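Local structure of F5/8 type C domain protein (Bacteroides ovatus, 4ZRX) at residues T45-F50 and L326-P331; V289-G294 and G303-L308; L311-F316 and M428-A433; L488-G493 and R559-E564. The protein probably hydrolyses alpha-L-fucosides in a TIM-barrel domain and carries an F5/8 type C domain of a kind that often binds carbohydrate. All coordinates share one frame; numbering follows the deposited sequence.

Contact 1. Residues T45-F50 and L326-P331. With EDO (1,2-ethanediol), chain D.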
# COMPACT_ATOMS: atom_id res chain seq x y z
N THR A 45 1.77 -9.47 4.39
CA THR A 45 1.74 -10.58 3.47
C THR A 45 2.26 -10.14 2.11
O THR A 45 2.34 -8.96 1.83
CB THR A 45 0.34 -11.10 3.31
OG1 THR A 45 -0.57 -10.08 2.89
CG2 THR A 45 -0.19 -11.64 4.63
N ALA A 46 2.59 -11.09 1.27
CA ALA A 46 3.18 -10.79 -0.04
C ALA A 46 2.32 -11.26 -1.19
O ALA A 46 1.88 -12.41 -1.23
CB ALA A 46 4.54 -11.42 -0.13
N PHE A 47 2.12 -10.37 -2.15
CA PHE A 47 1.45 -10.68 -3.42
C PHE A 47 2.56 -11.03 -4.41
O PHE A 47 3.62 -10.37 -4.42
CB PHE A 47 0.72 -9.43 -3.93
CG PHE A 47 -0.74 -9.58 -4.30
CD1 PHE A 47 -1.26 -10.70 -4.89
CD2 PHE A 47 -1.55 -8.44 -4.21
CE1 PHE A 47 -2.63 -10.72 -5.27
CE2 PHE A 47 -2.87 -8.45 -4.58
CZ PHE A 47 -3.41 -9.61 -5.12
N LEU A 48 2.32 -12.05 -5.25
CA LEU A 48 3.14 -12.39 -6.36
C LEU A 48 2.34 -12.35 -7.66
O LEU A 48 1.64 -13.32 -8.02
CB LEU A 48 3.73 -13.78 -6.15
CG LEU A 48 4.62 -13.98 -4.93
CD1 LEU A 48 4.80 -15.48 -4.61
CD2 LEU A 48 5.98 -13.33 -5.16
N HIS A 49 2.39 -11.23 -8.36
CA HIS A 49 1.84 -11.15 -9.70
C HIS A 49 2.88 -11.69 -10.67
O HIS A 49 3.95 -11.11 -10.85
CB HIS A 49 1.45 -9.73 -10.07
CG HIS A 49 0.16 -9.28 -9.48
ND1 HIS A 49 -0.00 -9.03 -8.14
CD2 HIS A 49 -1.00 -8.96 -10.07
CE1 HIS A 49 -1.24 -8.63 -7.93
NE2 HIS A 49 -1.85 -8.55 -9.09
N PHE A 50 2.51 -12.80 -11.31
CA PHE A 50 3.36 -13.53 -12.21
C PHE A 50 2.46 -14.27 -13.19
O PHE A 50 1.41 -14.81 -12.84
CB PHE A 50 4.22 -14.51 -11.43
CG PHE A 50 5.25 -15.19 -12.28
CD1 PHE A 50 6.27 -14.47 -12.90
CD2 PHE A 50 5.22 -16.57 -12.41
CE1 PHE A 50 7.23 -15.11 -13.65
CE2 PHE A 50 6.16 -17.20 -13.21
CZ PHE A 50 7.19 -16.49 -13.81
N LEU A 326 -0.76 -6.08 2.23
CA LEU A 326 -0.47 -7.08 1.22
C LEU A 326 0.35 -6.39 0.14
O LEU A 326 -0.19 -5.59 -0.68
CB LEU A 326 -1.77 -7.61 0.63
CG LEU A 326 -1.71 -8.47 -0.62
CD1 LEU A 326 -0.84 -9.69 -0.33
CD2 LEU A 326 -3.18 -8.86 -0.96
N LEU A 327 1.65 -6.61 0.19
CA LEU A 327 2.64 -5.91 -0.67
C LEU A 327 3.03 -6.82 -1.81
O LEU A 327 3.49 -7.94 -1.59
CB LEU A 327 3.84 -5.53 0.12
CG LEU A 327 4.95 -4.79 -0.63
CD1 LEU A 327 4.48 -3.47 -1.11
CD2 LEU A 327 6.23 -4.60 0.24
N ASN A 328 2.90 -6.34 -3.04
CA ASN A 328 3.22 -7.13 -4.21
C ASN A 328 4.65 -6.97 -4.64
O ASN A 328 5.11 -5.83 -4.78
CB ASN A 328 2.34 -6.69 -5.38
CG ASN A 328 2.74 -7.35 -6.68
OD1 ASN A 328 2.51 -8.56 -6.92
ND2 ASN A 328 3.36 -6.54 -7.59
N ILE A 329 5.28 -8.09 -4.93
CA ILE A 329 6.65 -8.10 -5.47
C ILE A 329 6.61 -9.05 -6.66
O ILE A 329 6.38 -10.27 -6.49
CB ILE A 329 7.71 -8.60 -4.42
CG1 ILE A 329 7.70 -7.68 -3.18
CG2 ILE A 329 9.08 -8.61 -5.07
CD1 ILE A 329 6.88 -8.19 -2.11
N PRO A 330 6.81 -8.51 -7.86
CA PRO A 330 6.57 -9.36 -9.04
C PRO A 330 7.81 -10.08 -9.53
O PRO A 330 8.76 -9.40 -9.90
CB PRO A 330 6.15 -8.38 -10.09
CG PRO A 330 6.83 -7.09 -9.70
CD PRO A 330 6.99 -7.10 -8.22
N PRO A 331 7.79 -11.41 -9.65
CA PRO A 331 8.92 -12.10 -10.27
C PRO A 331 9.07 -11.70 -11.73
O PRO A 331 8.09 -11.40 -12.42
CB PRO A 331 8.57 -13.57 -10.11
CG PRO A 331 7.65 -13.61 -8.92
CD PRO A 331 6.80 -12.35 -9.08
C1 EDO D . -4.88 -7.37 -8.49
O1 EDO D . -4.29 -7.52 -9.79
C2 EDO D . -4.68 -5.94 -8.05
O2 EDO D . -5.21 -5.06 -9.06
O HOH W 1 5.61 -10.46 -12.94
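The F47 ring is sandwiched between L326 and H49. Methyl CD2 of L326 sits over one face, 4.0 Å from the centroid of the F47 ring in a CH-pi contact, and CE1 of H49 covers the opposite face. At the edge of the H49 ring, on which W295 stacks, N328 OD1 meets ND1, and O1 of a bound 1,2-ethanediol lies 2.7 Å from H49 NE2 at another corner. The F50 ring has P331 O near its plane, 3.6 Å from F50 CD1.

OD1 of N328 grips H49 twice. H49 N, 3.0 Å from N328 OD1, approaches it almost in line with the amide C=O. By contrast, H49 ND1, 2.8 Å from N328 OD1, comes from above the amide plane, which stands at 90° to the imidazole. With CG anti to the backbone N (chi1 172°), N328 turns its amide to H49, while ND2 is held by W295 O and S290 OG. The amide thus helps to set the rotation of the imidazole. The diol also bonds H98 and E230, consistent with a sugar pocket at the C-terminal ends of the barrel strands, as in related fucosidases.

Parallel ladder bonds join T45, F47, L327 and I329, F47 N lying 2.8 Å from L327 O. Strands 44-48 and 324-328 here close the TIM barrel, flanked by strands 91-97 and 279-290 respectively. On the outside, helix 77-86 packs on L48 and I329, and helix 339-356 also covers I329.

Contact 2. Residues V289-G294 and G303-L308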
# COMPACT_ATOMS: atom_id res chain seq x y z
N VAL A 289 -0.84 -3.14 -2.32
CA VAL A 289 -0.04 -2.17 -3.04
C VAL A 289 1.13 -2.85 -3.62
O VAL A 289 1.62 -3.84 -3.06
CB VAL A 289 0.33 -0.98 -2.10
CG1 VAL A 289 1.16 -1.45 -0.93
CG2 VAL A 289 1.02 0.14 -2.83
N SER A 290 1.64 -2.32 -4.72
CA SER A 290 2.85 -2.90 -5.29
C SER A 290 4.13 -2.18 -4.88
O SER A 290 4.13 -0.99 -4.61
CB SER A 290 2.71 -2.93 -6.83
OG SER A 290 3.82 -3.55 -7.46
N ILE A 291 5.20 -2.93 -4.78
CA ILE A 291 6.56 -2.36 -4.60
C ILE A 291 7.04 -1.53 -5.76
O ILE A 291 8.01 -0.72 -5.60
CB ILE A 291 7.58 -3.44 -4.19
CG1 ILE A 291 8.66 -2.81 -3.32
CG2 ILE A 291 8.11 -4.18 -5.42
CD1 ILE A 291 9.71 -3.85 -2.79
N ARG A 292 6.40 -1.71 -6.91
CA ARG A 292 6.71 -0.99 -8.15
C ARG A 292 5.47 -0.23 -8.60
O ARG A 292 4.40 -0.43 -8.04
CB ARG A 292 7.12 -1.99 -9.24
CG ARG A 292 8.51 -2.59 -9.04
CD ARG A 292 8.65 -4.03 -9.51
NE ARG A 292 10.06 -4.39 -9.53
CZ ARG A 292 10.88 -4.18 -10.56
NH1 ARG A 292 10.46 -3.75 -11.75
NH2 ARG A 292 12.15 -4.50 -10.41
N PRO A 293 5.57 0.58 -9.65
CA PRO A 293 4.34 1.26 -10.10
C PRO A 293 3.27 0.29 -10.62
O PRO A 293 2.09 0.46 -10.30
CB PRO A 293 4.84 2.16 -11.22
CG PRO A 293 6.21 2.49 -10.81
CD PRO A 293 6.77 1.21 -10.23
N GLY A 294 3.68 -0.72 -11.38
CA GLY A 294 2.79 -1.74 -11.88
C GLY A 294 2.79 -2.99 -10.96
O GLY A 294 3.63 -3.12 -10.09
N GLY A 303 14.27 0.85 -11.80
CA GLY A 303 14.71 2.05 -11.09
C GLY A 303 13.59 2.78 -10.39
O GLY A 303 13.77 3.88 -9.90
N LYS A 304 12.40 2.16 -10.29
CA LYS A 304 11.24 2.79 -9.71
C LYS A 304 10.65 1.96 -8.57
O LYS A 304 9.47 2.12 -8.23
CB LYS A 304 10.19 3.04 -10.77
CG LYS A 304 10.74 3.92 -11.88
CD LYS A 304 9.71 4.17 -12.92
CE LYS A 304 10.34 5.01 -14.05
NZ LYS A 304 9.24 5.83 -14.59
N VAL A 305 11.45 1.09 -8.00
CA VAL A 305 11.05 0.38 -6.79
C VAL A 305 10.85 1.46 -5.71
O VAL A 305 11.65 2.39 -5.54
CB VAL A 305 12.10 -0.63 -6.39
CG1 VAL A 305 11.83 -1.22 -5.04
CG2 VAL A 305 12.28 -1.70 -7.43
N LYS A 306 9.77 1.34 -4.96
CA LYS A 306 9.41 2.37 -3.99
C LYS A 306 10.49 2.52 -2.94
O LYS A 306 11.18 1.54 -2.54
CB LYS A 306 8.06 1.99 -3.34
CG LYS A 306 6.87 2.25 -4.22
CD LYS A 306 5.63 1.82 -3.48
CE LYS A 306 4.37 2.21 -4.18
NZ LYS A 306 4.23 1.62 -5.51
N SER A 307 10.68 3.76 -2.49
CA SER A 307 11.75 4.07 -1.55
C SER A 307 11.51 3.47 -0.20
O SER A 307 10.35 3.14 0.14
CB SER A 307 11.87 5.58 -1.33
OG SER A 307 10.77 6.12 -0.66
N LEU A 308 12.57 3.35 0.59
CA LEU A 308 12.39 2.87 1.97
C LEU A 308 11.44 3.73 2.76
O LEU A 308 10.59 3.18 3.50
CB LEU A 308 13.71 2.76 2.69
CG LEU A 308 13.69 2.31 4.14
CD1 LEU A 308 13.04 0.95 4.27
CD2 LEU A 308 15.11 2.29 4.68
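I291 and K306 join the chain just past strand 279-290 to the loop 303-307 through one nearly linear backbone bond, K306 N to I291 O at 2.8 Å, with V305 CA adding a CH...O contact to the same oxygen. The K306 side chain then runs back along the 289-294 backbone. It is extended as far as CE and bends at its last torsion (chi4 61°), which brings NZ to 2.8 Å from S290 O; this hydrogen bond satisfies a carbonyl at the end of the strand. On the way, K306 CE passes V289 CG2.

V305 splits its branches between two neighbours: CG1 packs on I291 CG1 at 3.9 Å, and CG2 lies obliquely beside the R292 guanidinium, whose charge is met by D341 and D302. P293 and K304 cross at about a right angle, P293 CD resting 3.9 Å from K304 CB.

Within 289-294, S290 OG accepts from R292 N, making an ST turn where the chain leaves the strand, and donates to G294 O. The contact lies in the connection between strand 279-290 and helix 308-316, which S307 N-caps. V289 and I291 bond to strand 324-328, while helix 339-356 covers I291 and V305.

Contact 3. Residues L311-F316 and M428-A433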
# COMPACT_ATOMS: atom_id res chain seq x y z
N LEU A 311 7.86 2.93 1.66
CA LEU A 311 7.40 1.65 2.19
C LEU A 311 7.11 1.72 3.69
O LEU A 311 6.10 1.21 4.18
CB LEU A 311 8.42 0.53 1.90
CG LEU A 311 8.53 0.20 0.41
CD1 LEU A 311 9.62 -0.84 0.26
CD2 LEU A 311 7.26 -0.43 -0.12
N SER A 312 7.98 2.43 4.41
CA SER A 312 7.74 2.67 5.83
C SER A 312 6.45 3.44 6.06
O SER A 312 5.60 3.05 6.92
CB SER A 312 8.93 3.45 6.43
OG SER A 312 8.63 3.83 7.76
N ASP A 313 6.23 4.47 5.27
CA ASP A 313 4.99 5.25 5.38
C ASP A 313 3.79 4.38 5.07
O ASP A 313 2.76 4.47 5.77
CB ASP A 313 4.98 6.51 4.54
CG ASP A 313 5.99 7.58 5.04
OD1 ASP A 313 6.40 7.62 6.24
OD2 ASP A 313 6.38 8.38 4.17
N ILE A 314 3.90 3.58 4.03
CA ILE A 314 2.82 2.60 3.76
C ILE A 314 2.57 1.71 4.95
O ILE A 314 1.41 1.50 5.32
CB ILE A 314 3.10 1.78 2.46
CG1 ILE A 314 2.91 2.70 1.24
CG2 ILE A 314 2.19 0.58 2.33
CD1 ILE A 314 3.50 2.17 -0.03
N TYR A 315 3.58 1.13 5.55
CA TYR A 315 3.44 0.28 6.72
C TYR A 315 2.68 0.97 7.84
O TYR A 315 1.69 0.46 8.37
CB TYR A 315 4.84 -0.21 7.13
CG TYR A 315 4.82 -1.16 8.27
CD1 TYR A 315 4.54 -2.52 8.10
CD2 TYR A 315 5.02 -0.69 9.55
CE1 TYR A 315 4.49 -3.40 9.17
CE2 TYR A 315 5.02 -1.59 10.64
CZ TYR A 315 4.72 -2.93 10.43
OH TYR A 315 4.70 -3.82 11.49
N PHE A 316 3.10 2.18 8.15
CA PHE A 316 2.41 2.95 9.19
C PHE A 316 0.99 3.33 8.86
O PHE A 316 0.20 3.48 9.76
CB PHE A 316 3.26 4.15 9.63
CG PHE A 316 4.49 3.73 10.42
CD1 PHE A 316 4.34 3.23 11.70
CD2 PHE A 316 5.75 3.89 9.91
CE1 PHE A 316 5.42 2.81 12.42
CE2 PHE A 316 6.84 3.49 10.63
CZ PHE A 316 6.70 2.97 11.88
N MSE A 428 -1.04 2.74 15.26
CA MSE A 428 0.22 3.36 15.61
C MSE A 428 0.18 4.86 15.34
O MSE A 428 -0.43 5.31 14.36
CB MSE A 428 1.40 2.72 14.92
CG MSE A 428 1.52 1.30 15.33
SE MSE A 428 3.08 0.27 14.81
CE MSE A 428 2.50 -0.32 13.10
N LEU A 429 0.82 5.59 16.23
CA LEU A 429 0.91 7.06 16.19
C LEU A 429 2.34 7.47 16.21
O LEU A 429 3.12 6.99 17.05
CB LEU A 429 0.21 7.65 17.40
CG LEU A 429 -1.30 7.57 17.44
CD1 LEU A 429 -1.75 8.00 18.83
CD2 LEU A 429 -1.89 8.45 16.32
N ARG A 430 2.72 8.34 15.29
CA ARG A 430 4.03 8.88 15.23
C ARG A 430 3.99 10.38 15.59
O ARG A 430 3.03 11.11 15.28
CB ARG A 430 4.65 8.67 13.85
CG ARG A 430 4.98 7.20 13.59
CD ARG A 430 5.78 6.97 12.34
NE ARG A 430 5.02 7.28 11.12
CZ ARG A 430 5.56 7.30 9.90
NH1 ARG A 430 6.87 7.11 9.72
NH2 ARG A 430 4.81 7.53 8.84
N PHE A 431 5.09 10.86 16.15
CA PHE A 431 5.14 12.24 16.64
C PHE A 431 6.58 12.64 16.85
O PHE A 431 7.45 11.79 16.87
CB PHE A 431 4.37 12.39 17.97
CG PHE A 431 4.69 11.34 18.98
CD1 PHE A 431 5.69 11.51 19.87
CD2 PHE A 431 3.93 10.17 19.03
CE1 PHE A 431 5.97 10.54 20.81
CE2 PHE A 431 4.22 9.17 19.99
CZ PHE A 431 5.25 9.35 20.84
N PRO A 432 6.85 13.93 17.05
CA PRO A 432 8.27 14.31 17.26
C PRO A 432 8.81 13.72 18.55
O PRO A 432 8.09 13.71 19.56
CB PRO A 432 8.24 15.86 17.35
CG PRO A 432 6.97 16.23 16.64
CD PRO A 432 5.97 15.11 16.88
N ALA A 433 10.05 13.23 18.49
CA ALA A 433 10.67 12.55 19.60
C ALA A 433 10.58 13.36 20.88
O ALA A 433 10.82 14.58 20.90
CB ALA A 433 12.13 12.24 19.28
O HOH W 2 8.51 6.66 7.36
O HOH W 3 0.83 4.89 12.01
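R430 reaches F316 through a chain whose extended start carries CD over the ring and whose bend at chi3 (-67°) then turns NE and the guanidinium across it. F316, with CG anti to its carbonyl carbon, offers a face from the helix toward the strand. R430 CD stands over the ring centre, 3.8 Å from the F316 centroid, in a CH-pi contact. Further along, the guanidinium spreads beyond the centre, R430 CZ lying 3.4 Å from F316 CD2, and the two planes are only 19° from parallel.

With the face of the guanidinium on the ring, its edge serves D313. R430 NH2 donates to D313 OD1 at 3.0 Å as a salt bridge, on the anti side of the carboxylate but 35° out of its plane; OD2 of D313 pairs with K309. A water completes the network: it donates to D313 OD1 at 2.6 Å, accepts from R430 NH1 at 2.9 Å and is hydrogen-bonded to S312 OG.

M428, a selenomethionine modelled in two conformers, makes contacts that are tentative to that extent. In one of them CE touches Y315 CE2 and SE lies obliquely beside the F316 ring, a Met-aromatic contact. A second water bridges F316 O and M428 O, donating to each.

The contact joins helix 308-316 of the TIM barrel to strand 427-431, an edge strand of the following beta domain, with L388 of strand 388-393 touching both F316 and M428. Its chemistry is mixed: an arginine is stacked on an aromatic ring, and its charge is paired with an acid that also bridges a lysine; two cations nearby would probably favour the ionised carboxylate.

Contact 4. Residues L488-G493 and R559-E564. With EDO (1,2-ethanediol), chain E.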
# COMPACT_ATOMS: atom_id res chain seq x y z
N LEU A 488 17.04 34.18 -7.29
CA LEU A 488 17.60 32.93 -6.84
C LEU A 488 19.10 32.89 -7.12
O LEU A 488 19.50 32.99 -8.27
CB LEU A 488 16.91 31.77 -7.56
CG LEU A 488 17.40 30.41 -7.11
CD1 LEU A 488 17.16 30.12 -5.59
CD2 LEU A 488 16.63 29.41 -7.95
N THR A 489 19.90 32.79 -6.06
CA THR A 489 21.35 32.73 -6.15
C THR A 489 21.86 31.53 -5.37
O THR A 489 21.47 31.31 -4.20
CB THR A 489 21.97 34.09 -5.62
OG1 THR A 489 21.35 35.23 -6.24
CG2 THR A 489 23.48 34.15 -5.85
N ILE A 490 22.72 30.76 -6.00
CA ILE A 490 23.09 29.44 -5.52
C ILE A 490 24.61 29.25 -5.60
O ILE A 490 25.23 29.49 -6.62
CB ILE A 490 22.42 28.31 -6.38
CG1 ILE A 490 20.89 28.39 -6.31
CG2 ILE A 490 22.93 26.92 -5.94
CD1 ILE A 490 20.18 27.62 -7.46
N ASP A 491 25.18 28.82 -4.48
CA ASP A 491 26.55 28.37 -4.40
C ASP A 491 26.52 26.87 -4.68
O ASP A 491 25.96 26.11 -3.89
CB ASP A 491 27.08 28.68 -2.98
CG ASP A 491 28.48 28.15 -2.73
OD1 ASP A 491 29.02 27.38 -3.54
OD2 ASP A 491 29.06 28.51 -1.67
N LEU A 492 27.12 26.44 -5.78
CA LEU A 492 27.08 25.02 -6.14
C LEU A 492 28.00 24.12 -5.31
O LEU A 492 27.90 22.90 -5.42
CB LEU A 492 27.41 24.85 -7.63
CG LEU A 492 26.46 25.56 -8.60
CD1 LEU A 492 27.01 25.47 -10.03
CD2 LEU A 492 25.06 24.99 -8.53
N GLY A 493 28.91 24.71 -4.52
CA GLY A 493 29.68 23.97 -3.52
C GLY A 493 31.10 23.68 -3.95
O GLY A 493 31.95 23.39 -3.10
N ARG A 559 31.16 28.80 -9.86
CA ARG A 559 31.03 28.38 -8.47
C ARG A 559 29.64 28.74 -7.99
O ARG A 559 29.00 27.95 -7.28
CB ARG A 559 32.09 29.05 -7.60
CG ARG A 559 31.93 28.92 -6.07
CD ARG A 559 32.01 27.49 -5.63
NE ARG A 559 31.61 27.33 -4.23
CZ ARG A 559 32.41 27.00 -3.23
NH1 ARG A 559 33.72 26.76 -3.41
NH2 ARG A 559 31.89 26.87 -2.01
N PHE A 560 29.19 29.95 -8.34
CA PHE A 560 27.87 30.47 -7.98
C PHE A 560 27.09 30.66 -9.27
O PHE A 560 27.67 30.96 -10.30
CB PHE A 560 27.95 31.82 -7.25
CG PHE A 560 28.72 31.77 -5.93
CD1 PHE A 560 30.12 31.83 -5.91
CD2 PHE A 560 28.04 31.75 -4.70
CE1 PHE A 560 30.84 31.80 -4.69
CE2 PHE A 560 28.76 31.74 -3.47
CZ PHE A 560 30.16 31.76 -3.47
N ILE A 561 25.77 30.48 -9.21
CA ILE A 561 24.90 30.80 -10.34
C ILE A 561 23.79 31.66 -9.83
O ILE A 561 23.47 31.64 -8.65
CB ILE A 561 24.33 29.56 -11.06
CG1 ILE A 561 23.44 28.71 -10.12
CG2 ILE A 561 25.48 28.72 -11.60
CD1 ILE A 561 22.89 27.44 -10.81
N LYS A 562 23.18 32.40 -10.73
CA LYS A 562 22.09 33.32 -10.40
C LYS A 562 21.12 33.38 -11.56
O LYS A 562 21.53 33.55 -12.71
CB LYS A 562 22.64 34.74 -10.08
CG LYS A 562 21.56 35.81 -9.89
CD LYS A 562 22.11 37.14 -9.39
CE LYS A 562 22.95 37.80 -10.44
NZ LYS A 562 23.38 39.17 -10.07
N LEU A 563 19.83 33.28 -11.27
CA LEU A 563 18.79 33.44 -12.29
C LEU A 563 17.93 34.63 -11.92
O LEU A 563 17.30 34.62 -10.86
CB LEU A 563 17.91 32.17 -12.41
CG LEU A 563 16.87 32.18 -13.55
CD1 LEU A 563 17.53 31.99 -14.93
CD2 LEU A 563 15.77 31.14 -13.36
N GLU A 564 17.92 35.66 -12.78
CA GLU A 564 17.00 36.79 -12.70
C GLU A 564 15.87 36.51 -13.68
O GLU A 564 16.12 36.22 -14.83
CB GLU A 564 17.69 38.13 -13.04
CG GLU A 564 18.76 38.50 -11.98
CD GLU A 564 19.50 39.85 -12.21
OE1 GLU A 564 19.13 40.58 -13.16
OE2 GLU A 564 20.46 40.14 -11.43
C1 EDO E . 13.84 34.72 -9.93
O1 EDO E . 15.07 34.28 -9.35
C2 EDO E . 13.58 36.20 -9.68
O2 EDO E . 14.62 36.96 -10.29
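L488 and L563 stand near one end of an antiparallel strand pair in the F5/8 type C domain, a beta-sandwich of the discoidin type. A 1,2-ethanediol bridges them here, its O1 accepting from L488 N at 2.9 Å and donating to L563 O. T489 follows, a non-hydrogen-bonded partner of K562; their side chains lie alongside each other and point the same way, T489 OG1 bonding back to P487 O while the K562 ammonium makes cation-pi contacts with W529 and F521.

I490 and I561 form a hydrogen-bonded pair, with I561 N 2.8 Å from I490 O and I490 N donating in return. On the buried face, I490 CB packs on I561 CG1, and L563 continues that face toward I580. D491, opposite F560, carries the polar end. Its CB touches F560 CE2 at 3.5 Å. With CG anti to the backbone N (chi1 175°), its carboxylate reaches R559, which holds it side-on: R559 NE is 2.7 Å from D491 OD1, and R559 NH2 meets the syn lone pair of D491 OD2 at a longer 3.3 Å.

L492 sets its CD1 against I561 CG2, while its N donates to R559 O. R559 and F560 together face S523 of the next strand, a classic beta bulge. G493 then turns with a positive phi (103°), a conformation that suits glycine because a CB would be jammed against the carbonyl O of L492; its own carbonyl O lies over the R559 guanidinium. G493 N closes an Asx turn at 2.8 Å from D491 OD1, approaching that oxygen from the face opposite to R559 NE.

Contacts 1 and 2 adjoin through neighbouring strands 324-328 and 279-290 of the barrel, their centres 11 Å apart. N328 N lies 2.8 Å from V289 O and I291 N 2.9 Å from N328 O, probable hydrogen bonds, so the loop fixed by contact 2 abuts the asparagine that positions H49 beside the diol in the presumed active site. Contact 3 is reached through helix 308-316, whose L311 and I314 pack on I291 and V289; its centre lies 18 Å from that of contact 2 and 23 Å from that of contact 1. Contact 4 stands apart in the F5/8 type C domain, its nearest atoms about 35 Å from contact 1 and about 24 Å from contact 2.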